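Local coordinates for cobalamin biosynthesis protein CobN (Mycobacterium tuberculosis, PDB 7C6O) that probably serves as the large catalytic subunit of cobaltochelatase, the ligase that inserts cobalt into the corrin ring during cobalamin biosynthesis, at residues F590-T599 with V835-S844; A607-P615 with L801-V811. One frame throughout, in Å; residues are numbered along the deposited sequence.

Contact 1. Residues F590-T599 with V835-S844; sequences FLVNDPGEGT and VLPTGRNFYS
Phe842 pushes the outer atoms of its ring into the turn that joins strand 586-591 to helix 595-604, and this is the tight part of the contact. CE2 lies 3.7 Å from Leu591 O, while CE1 is 3.7 Å from Pro595 O and CZ 3.8 Å from Asp594 O, so three backbone carbonyls approach the ring obliquely. Gly598, with no side chain, brings its CA to 3.9 Å from Phe842 CZ. Phe842 CB already points at the turn, and with CG between its own N and carbonyl carbon (chi1 61°) the ring continues that way. Towards Val835 the fit is plainer: Val592 CG2, anti to its backbone N, meets Val835 CB at 4.0 Å, the two side chains crossing near a right angle.

No direct hydrogen bond spans the segments. On the looser flank, Thr599 OG1 and Ser844 OG stand 4.1 Å apart and share a water that donates to Thr599 OG1 (2.8 Å), whose own proton goes to Pro595 O. The loop is partly exposed at Pro837 and Arg840, away from the buried ring. The turn and helix gripping Phe842 belong to a beta-alpha-beta crossover, in which helix 595-604 links the parallel neighbouring strands 586-591 and 608-612.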
loop_
_atom_site.group_PDB
_atom_site.type_symbol
_atom_site.label_atom_id
_atom_site.label_comp_id
_atom_site.label_asym_id
_atom_site.label_seq_id
_atom_site.Cartn_x
_atom_site.Cartn_y
_atom_site.Cartn_z
ATOM N N PHE A 590 8.223 -0.754 -9.468
ATOM C CA PHE A 590 7.639 -1.409 -8.306
ATOM C C PHE A 590 6.848 -2.641 -8.714
ATOM O O PHE A 590 6.100 -2.612 -9.690
ATOM C CB PHE A 590 6.732 -0.444 -7.535
ATOM C CG PHE A 590 6.838 -0.587 -6.052
ATOM C CD1 PHE A 590 6.150 -1.588 -5.392
ATOM C CD2 PHE A 590 7.642 0.269 -5.321
ATOM C CE1 PHE A 590 6.258 -1.730 -4.025
ATOM C CE2 PHE A 590 7.755 0.137 -3.952
ATOM C CZ PHE A 590 7.063 -0.859 -3.302
ATOM N N LEU A 591 7.003 -3.716 -7.944
ATOM C CA LEU A 591 6.338 -4.974 -8.257
ATOM C C LEU A 591 4.820 -4.818 -8.206
ATOM O O LEU A 591 4.272 -4.267 -7.248
ATOM C CB LEU A 591 6.798 -6.052 -7.277
ATOM C CG LEU A 591 6.207 -7.450 -7.441
ATOM C CD1 LEU A 591 6.499 -8.015 -8.828
ATOM C CD2 LEU A 591 6.739 -8.373 -6.352
ATOM N N VAL A 592 4.143 -5.329 -9.240
ATOM C CA VAL A 592 2.714 -5.075 -9.418
ATOM C C VAL A 592 1.879 -5.708 -8.308
ATOM O O VAL A 592 0.821 -5.176 -7.944
ATOM C CB VAL A 592 2.260 -5.556 -10.813
ATOM C CG1 VAL A 592 2.498 -7.058 -10.978
ATOM C CG2 VAL A 592 0.793 -5.212 -11.057
ATOM N N ASN A 593 2.318 -6.835 -7.743
ATOM C CA ASN A 593 1.524 -7.521 -6.731
ATOM C C ASN A 593 1.939 -7.159 -5.308
ATOM O O ASN A 593 1.617 -7.895 -4.370
ATOM C CB ASN A 593 1.576 -9.037 -6.934
ATOM C CG ASN A 593 2.940 -9.624 -6.643
ATOM O OD1 ASN A 593 3.866 -9.486 -7.438
ATOM N ND2 ASN A 593 3.065 -10.304 -5.510
ATOM N N ASP A 594 2.621 -6.027 -5.120
ATOM C CA ASP A 594 2.909 -5.478 -3.794
ATOM C C ASP A 594 2.253 -4.104 -3.668
ATOM O O ASP A 594 2.943 -3.081 -3.543
ATOM C CB ASP A 594 4.413 -5.389 -3.541
ATOM C CG ASP A 594 5.044 -6.747 -3.288
ATOM O OD1 ASP A 594 4.306 -7.756 -3.232
ATOM O OD2 ASP A 594 6.282 -6.807 -3.143
ATOM N N PRO A 595 0.915 -4.046 -3.678
ATOM C CA PRO A 595 0.243 -2.734 -3.699
ATOM C C PRO A 595 0.483 -1.893 -2.459
ATOM O O PRO A 595 0.625 -0.669 -2.571
ATOM C CB PRO A 595 -1.238 -3.108 -3.846
ATOM C CG PRO A 595 -1.332 -4.492 -3.303
ATOM C CD PRO A 595 -0.051 -5.159 -3.674
ATOM N N GLY A 596 0.520 -2.507 -1.276
ATOM C CA GLY A 596 0.651 -1.724 -0.056
ATOM C C GLY A 596 1.972 -0.984 0.023
ATOM O O GLY A 596 2.018 0.210 0.335
ATOM N N GLU A 597 3.068 -1.683 -0.269
ATOM C CA GLU A 597 4.378 -1.053 -0.175
ATOM C C GLU A 597 4.553 0.021 -1.244
ATOM O O GLU A 597 5.155 1.069 -0.986
ATOM C CB GLU A 597 5.470 -2.116 -0.272
ATOM C CG GLU A 597 5.374 -3.200 0.804
ATOM C CD GLU A 597 4.455 -4.354 0.417
ATOM O OE1 GLU A 597 3.619 -4.188 -0.498
ATOM O OE2 GLU A 597 4.574 -5.439 1.029
ATOM N N GLY A 598 4.026 -0.214 -2.448
ATOM C CA GLY A 598 4.087 0.815 -3.475
ATOM C C GLY A 598 3.260 2.031 -3.113
ATOM O O GLY A 598 3.666 3.170 -3.365
ATOM N N THR A 599 2.093 1.804 -2.510
ATOM C CA THR A 599 1.219 2.902 -2.113
ATOM C C THR A 599 1.884 3.793 -1.069
ATOM O O THR A 599 1.702 5.018 -1.080
ATOM C CB THR A 599 -0.101 2.332 -1.589
ATOM O OG1 THR A 599 -0.758 1.618 -2.643
ATOM C CG2 THR A 599 -1.009 3.430 -1.092
ATOM N N VAL A 835 -4.686 -6.339 -13.719
ATOM C CA VAL A 835 -3.494 -5.693 -13.175
ATOM C C VAL A 835 -2.423 -5.570 -14.248
ATOM O O VAL A 835 -1.478 -4.784 -14.099
ATOM C CB VAL A 835 -2.943 -6.435 -11.940
ATOM C CG1 VAL A 835 -4.034 -6.619 -10.893
ATOM C CG2 VAL A 835 -2.312 -7.773 -12.335
ATOM N N LEU A 836 -2.547 -6.329 -15.328
ATOM C CA LEU A 836 -1.762 -6.210 -16.542
ATOM C C LEU A 836 -2.484 -5.298 -17.530
ATOM O O LEU A 836 -3.720 -5.278 -17.574
ATOM C CB LEU A 836 -1.536 -7.584 -17.167
ATOM C CG LEU A 836 -1.054 -8.675 -16.203
ATOM C CD1 LEU A 836 -0.918 -10.025 -16.907
ATOM C CD2 LEU A 836 0.262 -8.269 -15.553
ATOM N N PRO A 837 -1.759 -4.512 -18.340
ATOM C CA PRO A 837 -0.299 -4.465 -18.467
ATOM C C PRO A 837 0.410 -3.760 -17.316
ATOM O O PRO A 837 -0.195 -2.965 -16.591
ATOM C CB PRO A 837 -0.100 -3.676 -19.760
ATOM C CG PRO A 837 -1.249 -2.730 -19.768
ATOM C CD PRO A 837 -2.409 -3.525 -19.221
ATOM N N THR A 838 1.696 -4.054 -17.162
ATOM C CA THR A 838 2.528 -3.330 -16.215
ATOM C C THR A 838 3.027 -2.047 -16.880
ATOM O O THR A 838 2.556 -1.649 -17.950
ATOM C CB THR A 838 3.668 -4.214 -15.717
ATOM O OG1 THR A 838 4.394 -4.737 -16.835
ATOM C CG2 THR A 838 3.119 -5.370 -14.886
ATOM N N GLY A 839 3.996 -1.385 -16.255
ATOM C CA GLY A 839 4.428 -0.087 -16.727
ATOM C C GLY A 839 3.511 1.048 -16.343
ATOM O O GLY A 839 3.542 2.100 -16.989
ATOM N N ARG A 840 2.697 0.873 -15.305
ATOM C CA ARG A 840 1.703 1.854 -14.900
ATOM C C ARG A 840 1.918 2.268 -13.447
ATOM O O ARG A 840 2.490 1.529 -12.641
ATOM C CB ARG A 840 0.282 1.300 -15.090
ATOM C CG ARG A 840 -0.049 0.943 -16.532
ATOM C CD ARG A 840 -1.503 0.515 -16.698
ATOM N NE ARG A 840 -1.767 -0.791 -16.101
ATOM C CZ ARG A 840 -2.948 -1.404 -16.132
ATOM N NH1 ARG A 840 -3.984 -0.831 -16.731
ATOM N NH2 ARG A 840 -3.093 -2.590 -15.561
ATOM N N ASN A 841 1.450 3.473 -13.123
ATOM C CA ASN A 841 1.513 4.008 -11.762
ATOM C C ASN A 841 0.265 3.540 -11.023
ATOM O O ASN A 841 -0.767 4.210 -11.026
ATOM C CB ASN A 841 1.621 5.529 -11.802
ATOM C CG ASN A 841 1.707 6.147 -10.423
ATOM O OD1 ASN A 841 1.992 5.463 -9.440
ATOM N ND2 ASN A 841 1.464 7.452 -10.344
ATOM N N PHE A 842 0.356 2.382 -10.368
ATOM C CA PHE A 842 -0.873 1.689 -10.006
ATOM C C PHE A 842 -1.610 2.378 -8.858
ATOM O O PHE A 842 -1.040 3.138 -8.069
ATOM C CB PHE A 842 -0.617 0.202 -9.681
ATOM C CG PHE A 842 0.316 -0.076 -8.506
ATOM C CD1 PHE A 842 0.045 0.384 -7.225
ATOM C CD2 PHE A 842 1.417 -0.903 -8.684
ATOM C CE1 PHE A 842 0.890 0.083 -6.163
ATOM C CE2 PHE A 842 2.262 -1.214 -7.628
ATOM C CZ PHE A 842 2.000 -0.722 -6.369
ATOM N N TYR A 843 -2.916 2.124 -8.802
ATOM C CA TYR A 843 -3.751 2.418 -7.650
ATOM C C TYR A 843 -4.156 1.102 -6.995
ATOM O O TYR A 843 -3.801 0.017 -7.463
ATOM C CB TYR A 843 -4.969 3.253 -8.056
ATOM C CG TYR A 843 -5.845 2.643 -9.133
ATOM C CD1 TYR A 843 -6.866 1.755 -8.808
ATOM C CD2 TYR A 843 -5.671 2.977 -10.471
ATOM C CE1 TYR A 843 -7.676 1.205 -9.787
ATOM C CE2 TYR A 843 -6.481 2.434 -11.457
ATOM C CZ TYR A 843 -7.483 1.551 -11.108
ATOM O OH TYR A 843 -8.291 1.009 -12.084
ATOM N N SER A 844 -4.906 1.192 -5.894
ATOM C CA SER A 844 -5.250 -0.003 -5.141
ATOM C C SER A 844 -6.765 -0.111 -5.053
ATOM O O SER A 844 -7.414 -0.510 -6.031
ATOM C CB SER A 844 -4.564 0.001 -3.770
ATOM O OG SER A 844 -4.838 1.193 -3.054
HETATM O O HOH W 1 -2.939 2.804 -3.996
#

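Contact 2. Residues A607-P615 with L801-V811; sequences AVLVDHLIP and LAGTATEIEQV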
loop_
_atom_site.group_PDB
_atom_site.type_symbol
_atom_site.label_atom_id
_atom_site.label_comp_id
_atom_site.label_asym_id
_atom_site.label_seq_id
_atom_site.Cartn_x
_atom_site.Cartn_y
_atom_site.Cartn_z
ATOM N N ALA A 607 5.770 9.490 -4.836
ATOM C CA ALA A 607 6.401 8.691 -5.874
ATOM C C ALA A 607 5.490 8.528 -7.084
ATOM O O ALA A 607 4.265 8.437 -6.957
ATOM C CB ALA A 607 6.780 7.314 -5.328
ATOM N N VAL A 608 6.101 8.505 -8.264
ATOM C CA VAL A 608 5.456 8.039 -9.485
ATOM C C VAL A 608 5.932 6.611 -9.709
ATOM O O VAL A 608 7.086 6.385 -10.087
ATOM C CB VAL A 608 5.790 8.931 -10.689
ATOM C CG1 VAL A 608 5.200 8.344 -11.968
ATOM C CG2 VAL A 608 5.280 10.350 -10.468
ATOM N N LEU A 609 5.060 5.640 -9.455
ATOM C CA LEU A 609 5.420 4.248 -9.675
ATOM C C LEU A 609 5.397 3.920 -11.161
ATOM O O LEU A 609 4.619 4.482 -11.935
ATOM C CB LEU A 609 4.463 3.311 -8.938
ATOM C CG LEU A 609 4.246 3.523 -7.439
ATOM C CD1 LEU A 609 3.360 2.419 -6.888
ATOM C CD2 LEU A 609 5.568 3.588 -6.684
ATOM N N VAL A 610 6.275 3.004 -11.560
ATOM C CA VAL A 610 6.196 2.338 -12.855
ATOM C C VAL A 610 6.194 0.853 -12.527
ATOM O O VAL A 610 7.256 0.263 -12.299
ATOM C CB VAL A 610 7.358 2.699 -13.788
ATOM C CG1 VAL A 610 7.201 1.986 -15.128
ATOM C CG2 VAL A 610 7.438 4.201 -13.991
ATOM N N ASP A 611 5.013 0.245 -12.469
ATOM C CA ASP A 611 4.999 -1.103 -11.929
ATOM C C ASP A 611 5.551 -2.091 -12.952
ATOM O O ASP A 611 5.593 -1.826 -14.156
ATOM C CB ASP A 611 3.602 -1.504 -11.431
ATOM C CG ASP A 611 2.544 -1.556 -12.521
ATOM O OD1 ASP A 611 2.862 -1.447 -13.720
ATOM O OD2 ASP A 611 1.361 -1.714 -12.149
ATOM N N HIS A 612 6.034 -3.225 -12.446
ATOM C CA HIS A 612 6.702 -4.203 -13.286
ATOM C C HIS A 612 6.150 -5.597 -13.022
ATOM O O HIS A 612 5.525 -5.869 -11.992
ATOM C CB HIS A 612 8.235 -4.182 -13.096
ATOM C CG HIS A 612 8.706 -4.656 -11.754
ATOM N ND1 HIS A 612 8.709 -5.986 -11.390
ATOM C CD2 HIS A 612 9.226 -3.979 -10.703
ATOM C CE1 HIS A 612 9.192 -6.106 -10.165
ATOM N NE2 HIS A 612 9.515 -4.903 -9.726
ATOM N N LEU A 613 6.405 -6.478 -13.982
ATOM C CA LEU A 613 5.817 -7.805 -13.987
ATOM C C LEU A 613 6.347 -8.650 -12.830
ATOM O O LEU A 613 7.435 -8.421 -12.295
ATOM C CB LEU A 613 6.106 -8.493 -15.323
ATOM C CG LEU A 613 5.326 -9.767 -15.652
ATOM C CD1 LEU A 613 3.830 -9.494 -15.677
ATOM C CD2 LEU A 613 5.793 -10.338 -16.978
ATOM N N ILE A 614 5.544 -9.634 -12.441
ATOM C CA ILE A 614 5.945 -10.658 -11.479
ATOM C C ILE A 614 7.091 -11.467 -12.078
ATOM O O ILE A 614 7.271 -11.469 -13.305
ATOM C CB ILE A 614 4.756 -11.560 -11.114
ATOM C CG1 ILE A 614 4.280 -12.332 -12.347
ATOM C CG2 ILE A 614 3.624 -10.726 -10.523
ATOM C CD1 ILE A 614 3.333 -13.472 -12.031
ATOM N N PRO A 615 7.889 -12.161 -11.270
ATOM C CA PRO A 615 8.922 -13.041 -11.829
ATOM C C PRO A 615 8.297 -14.135 -12.676
ATOM O O PRO A 615 7.102 -14.436 -12.533
ATOM C CB PRO A 615 9.609 -13.624 -10.581
ATOM C CG PRO A 615 8.637 -13.416 -9.464
ATOM C CD PRO A 615 7.911 -12.150 -9.797
ATOM N N LEU A 801 0.052 -8.862 -21.245
ATOM C CA LEU A 801 1.423 -9.261 -20.935
ATOM C C LEU A 801 2.420 -8.519 -21.814
ATOM O O LEU A 801 3.508 -8.148 -21.358
ATOM C CB LEU A 801 1.593 -10.771 -21.098
ATOM C CG LEU A 801 1.338 -11.641 -19.870
ATOM C CD1 LEU A 801 1.515 -13.120 -20.205
ATOM C CD2 LEU A 801 2.263 -11.226 -18.733
ATOM N N ALA A 802 2.058 -8.279 -23.078
ATOM C CA ALA A 802 2.951 -7.584 -23.999
ATOM C C ALA A 802 3.319 -6.189 -23.510
ATOM O O ALA A 802 4.364 -5.662 -23.907
ATOM C CB ALA A 802 2.313 -7.499 -25.387
ATOM N N GLY A 803 2.492 -5.584 -22.653
ATOM C CA GLY A 803 2.799 -4.272 -22.114
ATOM C C GLY A 803 4.036 -4.241 -21.240
ATOM O O GLY A 803 4.565 -3.158 -20.969
ATOM N N THR A 804 4.509 -5.408 -20.793
ATOM C CA THR A 804 5.720 -5.470 -19.981
ATOM C C THR A 804 6.919 -4.875 -20.713
ATOM O O THR A 804 7.805 -4.292 -20.080
ATOM C CB THR A 804 5.994 -6.921 -19.581
ATOM O OG1 THR A 804 4.954 -7.374 -18.705
ATOM C CG2 THR A 804 7.335 -7.057 -18.875
ATOM N N ALA A 805 6.953 -4.989 -22.042
ATOM C CA ALA A 805 8.068 -4.452 -22.812
ATOM C C ALA A 805 8.135 -2.929 -22.792
ATOM O O ALA A 805 9.111 -2.371 -23.307
ATOM C CB ALA A 805 7.989 -4.945 -24.259
ATOM N N THR A 806 7.142 -2.247 -22.218
ATOM C CA THR A 806 7.138 -0.791 -22.138
ATOM C C THR A 806 7.609 -0.263 -20.788
ATOM O O THR A 806 7.589 0.953 -20.578
ATOM C CB THR A 806 5.734 -0.236 -22.425
ATOM O OG1 THR A 806 4.889 -0.453 -21.288
ATOM C CG2 THR A 806 5.120 -0.916 -23.640
ATOM N N GLU A 807 8.035 -1.142 -19.876
ATOM C CA GLU A 807 8.353 -0.716 -18.515
ATOM C C GLU A 807 9.485 0.304 -18.495
ATOM O O GLU A 807 9.411 1.319 -17.793
ATOM C CB GLU A 807 8.713 -1.930 -17.658
ATOM C CG GLU A 807 7.522 -2.780 -17.253
ATOM C CD GLU A 807 7.936 -4.129 -16.698
ATOM O OE1 GLU A 807 9.154 -4.414 -16.660
ATOM O OE2 GLU A 807 7.042 -4.907 -16.307
ATOM N N ILE A 808 10.552 0.044 -19.251
ATOM C CA ILE A 808 11.673 0.977 -19.273
ATOM C C ILE A 808 11.295 2.241 -20.035
ATOM O O ILE A 808 11.689 3.352 -19.657
ATOM C CB ILE A 808 12.921 0.294 -19.861
ATOM C CG1 ILE A 808 13.473 -0.735 -18.870
ATOM C CG2 ILE A 808 13.984 1.319 -20.206
ATOM C CD1 ILE A 808 14.722 -1.445 -19.350
ATOM N N GLU A 809 10.506 2.098 -21.101
ATOM C CA GLU A 809 10.027 3.275 -21.819
ATOM C C GLU A 809 9.226 4.189 -20.900
ATOM O O GLU A 809 9.327 5.418 -20.994
ATOM C CB GLU A 809 9.188 2.855 -23.026
ATOM C CG GLU A 809 8.774 4.011 -23.927
ATOM C CD GLU A 809 9.952 4.883 -24.331
ATOM O OE1 GLU A 809 9.922 6.099 -24.043
ATOM O OE2 GLU A 809 10.912 4.350 -24.925
ATOM N N GLN A 810 8.441 3.608 -19.987
ATOM C CA GLN A 810 7.640 4.432 -19.087
ATOM C C GLN A 810 8.499 5.113 -18.029
ATOM O O GLN A 810 8.155 6.207 -17.570
ATOM C CB GLN A 810 6.540 3.593 -18.435
ATOM C CG GLN A 810 5.395 3.227 -19.374
ATOM C CD GLN A 810 4.545 4.426 -19.779
ATOM O OE1 GLN A 810 4.622 5.494 -19.172
ATOM N NE2 GLN A 810 3.730 4.251 -20.810
ATOM N N VAL A 811 9.611 4.490 -17.625
ATOM C CA VAL A 811 10.565 5.185 -16.764
ATOM C C VAL A 811 11.150 6.388 -17.493
ATOM O O VAL A 811 11.296 7.473 -16.917
ATOM C CB VAL A 811 11.668 4.221 -16.285
ATOM C CG1 VAL A 811 12.766 4.988 -15.560
ATOM C CG2 VAL A 811 11.082 3.143 -15.383
#
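Val610, Leu613 and Glu807 carry this strand-on-helix packing, in which strand 608-612, the second strand of a beta-alpha-beta crossover, runs antiparallel to helix 807-811. The short segment axes come no closer than 8.6 Å, and their N-to-C directions differ by 171°.

At one end, Val610 directs both methyls at the helix. CG1, anti to its backbone N, lies 3.5 Å from Glu807 O and also touches Gln810 CB, while CG2 meets Val811 CG2 at 4.0 Å; Val610 crosses both neighbouring side chains at about a right angle. At the other end, Leu613 spreads its branches over the end of helix 784-801 and the 3-10 segment that follows it: CD1 rests 3.8 Å from Leu801 CD2, and CD2 is 3.5 Å from Thr804 OG1. These side chains, too, cross Leu613 nearly perpendicularly, and Leu716 of helix 710-722 covers Leu613 and Leu801.

Between the two apolar ends reaches Glu807, its chain extended beyond CG so that the carboxylate lies against His612, with OE2 3.5 Å from His612 CB. Several donors hold this buried group: His702 and Gly705 bind OE1, and Thr838 binds OE2. The same OE2 accepts Leu613 N at 2.9 Å from the syn side, along a bent bond (138°) that leaves the carboxylate plane by 31°.

How the contacts relate
Both contacts are buried, but the centre of contact 1 lies about 9 Å, and that of contact 2 about 18 Å, from the centre of the chain, with about 9 Å between the contact centres. They hold consecutive parts of one unit: contact 1 the first strand's end and the following helix, contact 2 the next strand, which is the first one's neighbour in the sheet. Both segments of contact 2 fall between those of contact 1 in the sequence. Their chemistry differs: 590-599 with 835-844 depends on an aromatic ring and a bridging water, whereas 607-615 with 801-811 adds a buried carboxylate to aliphatic packing. Segment 835-844 joins them directly, Gly839 N probably hydrogen-bonding to Asp611 O at 2.7 Å.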